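Local coordinates for leucine aminopeptidase A1, chloroplastic (Solanum lycopersicum, PDB 5D8N), which removes N-terminal amino acids, preferably leucine, from peptides as a magnesium-dependent M17 family homohexamer, and also acts as a protein-folding chaperone, at residues V425-A436 with E448-E456. The protein carries 1 engineered substitution. Sequence-based numbering, arbitrary orientation. Where two conformers were deposited one is given.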
# COMPACT_ATOMS: atom_id res chain seq x y z
N VAL A 425 -23.65 -6.94 14.45
CA VAL A 425 -24.70 -7.80 13.89
C VAL A 425 -24.07 -8.97 13.14
O VAL A 425 -23.31 -8.79 12.19
CB VAL A 425 -25.60 -7.02 12.89
CG1 VAL A 425 -26.70 -7.94 12.37
CG2 VAL A 425 -26.25 -5.80 13.55
N ALA A 426 -24.35 -10.19 13.59
CA ALA A 426 -23.78 -11.37 12.97
C ALA A 426 -24.58 -11.74 11.73
O ALA A 426 -25.77 -11.46 11.63
CB ALA A 426 -23.77 -12.53 13.97
N GLY A 427 -23.91 -12.39 10.79
CA GLY A 427 -24.56 -12.87 9.58
C GLY A 427 -24.91 -14.34 9.70
O GLY A 427 -24.06 -15.16 10.04
N ALA A 428 -26.13 -14.68 9.30
CA ALA A 428 -26.65 -16.03 9.36
C ALA A 428 -26.86 -16.52 7.93
O ALA A 428 -27.53 -15.86 7.12
CB ALA A 428 -27.97 -16.06 10.12
N PHE A 429 -26.34 -17.71 7.65
CA PHE A 429 -26.43 -18.30 6.33
C PHE A 429 -26.97 -19.71 6.43
O PHE A 429 -26.43 -20.51 7.19
CB PHE A 429 -25.05 -18.38 5.68
CG PHE A 429 -24.38 -17.05 5.50
CD1 PHE A 429 -23.65 -16.49 6.51
CD2 PHE A 429 -24.34 -16.47 4.25
CE1 PHE A 429 -23.01 -15.29 6.35
CE2 PHE A 429 -23.71 -15.25 4.08
CZ PHE A 429 -23.07 -14.65 5.14
N THR A 430 -28.06 -19.99 5.71
CA THR A 430 -28.60 -21.34 5.71
C THR A 430 -29.37 -21.63 4.42
O THR A 430 -30.03 -20.75 3.91
CB THR A 430 -29.53 -21.57 6.92
OG1 THR A 430 -30.05 -22.90 6.91
CG2 THR A 430 -30.68 -20.60 6.92
N PRO A 431 -29.27 -22.87 3.92
CA PRO A 431 -30.19 -23.34 2.87
C PRO A 431 -31.60 -23.58 3.39
O PRO A 431 -32.51 -23.81 2.61
CB PRO A 431 -29.57 -24.67 2.42
CG PRO A 431 -28.18 -24.68 2.96
CD PRO A 431 -28.23 -23.86 4.22
N ASN A 432 -31.80 -23.59 4.70
CA ASN A 432 -33.01 -24.13 5.28
C ASN A 432 -33.87 -23.00 5.88
O ASN A 432 -33.52 -22.41 6.92
CB ASN A 432 -32.63 -25.21 6.32
CG ASN A 432 -31.68 -26.29 5.76
OD1 ASN A 432 -30.48 -26.33 6.07
ND2 ASN A 432 -32.26 -27.25 5.03
N ASP A 433 -34.95 -22.63 5.20
CA ASP A 433 -35.72 -21.46 5.61
C ASP A 433 -36.29 -21.61 7.02
O ASP A 433 -36.46 -20.62 7.73
CB ASP A 433 -36.87 -21.21 4.64
CG ASP A 433 -36.42 -20.62 3.31
OD1 ASP A 433 -35.28 -20.10 3.21
OD2 ASP A 433 -37.26 -20.66 2.39
N ASP A 434 -36.74 -22.82 7.35
CA ASP A 434 -37.28 -23.10 8.67
C ASP A 434 -36.24 -22.85 9.76
O ASP A 434 -36.58 -22.34 10.83
CB ASP A 434 -37.80 -24.54 8.79
CG ASP A 434 -38.53 -24.79 10.10
OD1 ASP A 434 -39.58 -24.14 10.31
OD2 ASP A 434 -38.05 -25.58 10.96
N LEU A 435 -35.00 -23.30 9.55
CA LEU A 435 -33.98 -23.15 10.57
C LEU A 435 -33.61 -21.68 10.69
O LEU A 435 -33.42 -21.21 11.81
CB LEU A 435 -32.76 -23.98 10.24
CG LEU A 435 -31.58 -23.92 11.19
CD1 LEU A 435 -32.01 -24.21 12.62
CD2 LEU A 435 -30.49 -24.87 10.73
N ALA A 436 -33.65 -20.94 9.59
CA ALA A 436 -33.43 -19.50 9.66
C ALA A 436 -34.44 -18.88 10.60
O ALA A 436 -34.10 -18.05 11.46
CB ALA A 436 -33.53 -18.85 8.29
N GLU A 448 -30.07 -10.87 21.15
CA GLU A 448 -28.86 -10.77 20.35
C GLU A 448 -29.19 -10.36 18.91
O GLU A 448 -30.25 -10.69 18.38
CB GLU A 448 -28.08 -12.08 20.41
CG GLU A 448 -27.54 -12.37 21.80
CD GLU A 448 -26.40 -13.40 21.82
OE1 GLU A 448 -26.61 -14.54 21.36
OE2 GLU A 448 -25.38 -13.14 22.49
N LYS A 449 -28.25 -9.69 18.25
CA LYS A 449 -28.46 -9.15 16.90
C LYS A 449 -27.82 -10.02 15.84
O LYS A 449 -26.61 -10.27 15.88
CB LYS A 449 -27.87 -7.75 16.76
CG LYS A 449 -28.49 -6.71 17.67
CD LYS A 449 -27.77 -5.37 17.53
CE LYS A 449 -28.30 -4.45 18.62
NZ LYS A 449 -28.08 -3.00 18.37
N LEU A 450 -28.64 -10.42 14.88
CA LEU A 450 -28.19 -11.16 13.71
C LEU A 450 -29.10 -10.90 12.52
O LEU A 450 -30.20 -10.37 12.67
CB LEU A 450 -28.05 -12.67 14.03
CG LEU A 450 -29.24 -13.46 14.57
CD1 LEU A 450 -30.24 -13.78 13.47
CD2 LEU A 450 -28.78 -14.75 15.21
N TRP A 451 -28.63 -11.27 11.34
CA TRP A 451 -29.37 -10.98 10.11
C TRP A 451 -29.03 -12.06 9.09
O TRP A 451 -27.85 -12.34 8.83
CB TRP A 451 -28.96 -9.61 9.57
CG TRP A 451 -29.81 -9.08 8.44
CD1 TRP A 451 -29.57 -9.18 7.11
CD2 TRP A 451 -31.07 -8.41 8.57
NE1 TRP A 451 -30.55 -8.54 6.38
CE2 TRP A 451 -31.48 -8.03 7.27
CE3 TRP A 451 -31.92 -8.12 9.65
CZ2 TRP A 451 -32.71 -7.43 7.01
CZ3 TRP A 451 -33.09 -7.40 9.42
CH2 TRP A 451 -33.48 -7.07 8.09
N ARG A 452 -30.06 -12.65 8.49
CA ARG A 452 -29.83 -13.63 7.46
C ARG A 452 -29.25 -12.98 6.20
O ARG A 452 -29.67 -11.88 5.79
CB ARG A 452 -31.11 -14.37 7.12
CG ARG A 452 -30.84 -15.61 6.29
CD ARG A 452 -32.13 -16.22 5.75
NE ARG A 452 -31.91 -17.48 5.06
CZ ARG A 452 -32.88 -18.22 4.52
NH1 ARG A 452 -34.14 -17.90 4.69
NH2 ARG A 452 -32.59 -19.39 3.96
N MET A 453 -28.28 -13.66 5.61
CA MET A 453 -27.68 -13.23 4.36
C MET A 453 -27.80 -14.36 3.35
O MET A 453 -27.93 -15.53 3.72
CB MET A 453 -26.19 -12.94 4.59
CG MET A 453 -25.96 -11.79 5.55
SD MET A 453 -26.31 -10.20 4.75
CE MET A 453 -24.89 -10.03 3.71
N PRO A 454 -27.82 -14.02 2.06
CA PRO A 454 -28.21 -15.03 1.08
C PRO A 454 -27.05 -15.96 0.73
O PRO A 454 -25.94 -15.51 0.51
CB PRO A 454 -28.58 -14.18 -0.13
CG PRO A 454 -27.68 -12.98 -0.02
CD PRO A 454 -27.57 -12.71 1.46
N MET A 455 -27.34 -17.24 0.56
CA MET A 455 -26.38 -18.15 -0.03
C MET A 455 -26.48 -18.19 -1.55
O MET A 455 -27.09 -19.10 -2.12
CB MET A 455 -26.54 -19.53 0.60
CG MET A 455 -26.09 -19.45 2.06
SD MET A 455 -25.97 -21.05 2.87
CE MET A 455 -24.56 -21.72 2.00
N GLU A 456 -26.06 -17.10 -2.18
CA GLU A 456 -26.22 -16.91 -3.61
C GLU A 456 -25.40 -17.93 -4.41
O GLU A 456 -24.16 -17.84 -4.43
CB GLU A 456 -25.81 -15.49 -3.98
CG GLU A 456 -25.74 -15.20 -5.46
CD GLU A 456 -27.01 -15.57 -6.22
OE1 GLU A 456 -28.12 -15.29 -5.73
OE2 GLU A 456 -26.91 -16.20 -7.30
O HOH W 1 -29.29 -17.88 4.03
O HOH W 2 -30.00 -18.37 1.44
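The side chain of R452 reaches past the end of strand 426-429 and closes on the loop that leads into helix 433-446. CG stands anti to the backbone N (chi1 -167°) and the chain stays extended as far as NE, which delivers the guanidinium to D433. R452 NH1 and R452 NH2 grip the same oxygen end-on in a salt bridge, each 2.9 Å from D433 OD1, NH2 nearly in line with its C-O bond and NH1 from above the carboxylate plane; the two flat groups are almost perpendicular, 81° apart. R452 NH2 also gives a straight bond to T430 O (2.9 Å), within the guanidinium plane but above that of the carbonyl. A436 CB lies over one guanidinium face, offset toward its rim. The third nitrogen, R452 NE, donates to a water 2.8 Å away, which also accepts from T430 N and donates to M453 O, so the group's rotation is well fixed.

Behind this grip the two strands run parallel, A426 beside L450 and A428 beside R452. A426 and A428 each use both N and O toward 448-456: A426 N to K449 O, W451 N to A426 O, A428 N to W451 O, and M453 N to A428 O at 2.8 Å. On the G427 and W451 face, the F429 ring lies alongside M453, with F429 CE2 3.4 Å from M453 CB, while M455 CG sits at the ring's edge.

T430 OG1 accepts from N432 N in an ST turn and hydrogen-bonds W497 O, steadying the loop that presents T430 O. Strand 450-452 ends the catalytic-domain sheet within this chain, and W451 NE1 donates to R452 O of a second subunit. R452 thus meets that subunit through its backbone, while its side chain ties together the beta-alpha-beta unit, where the carboxylate oxygen and carbonyl probably stabilise its positive charge.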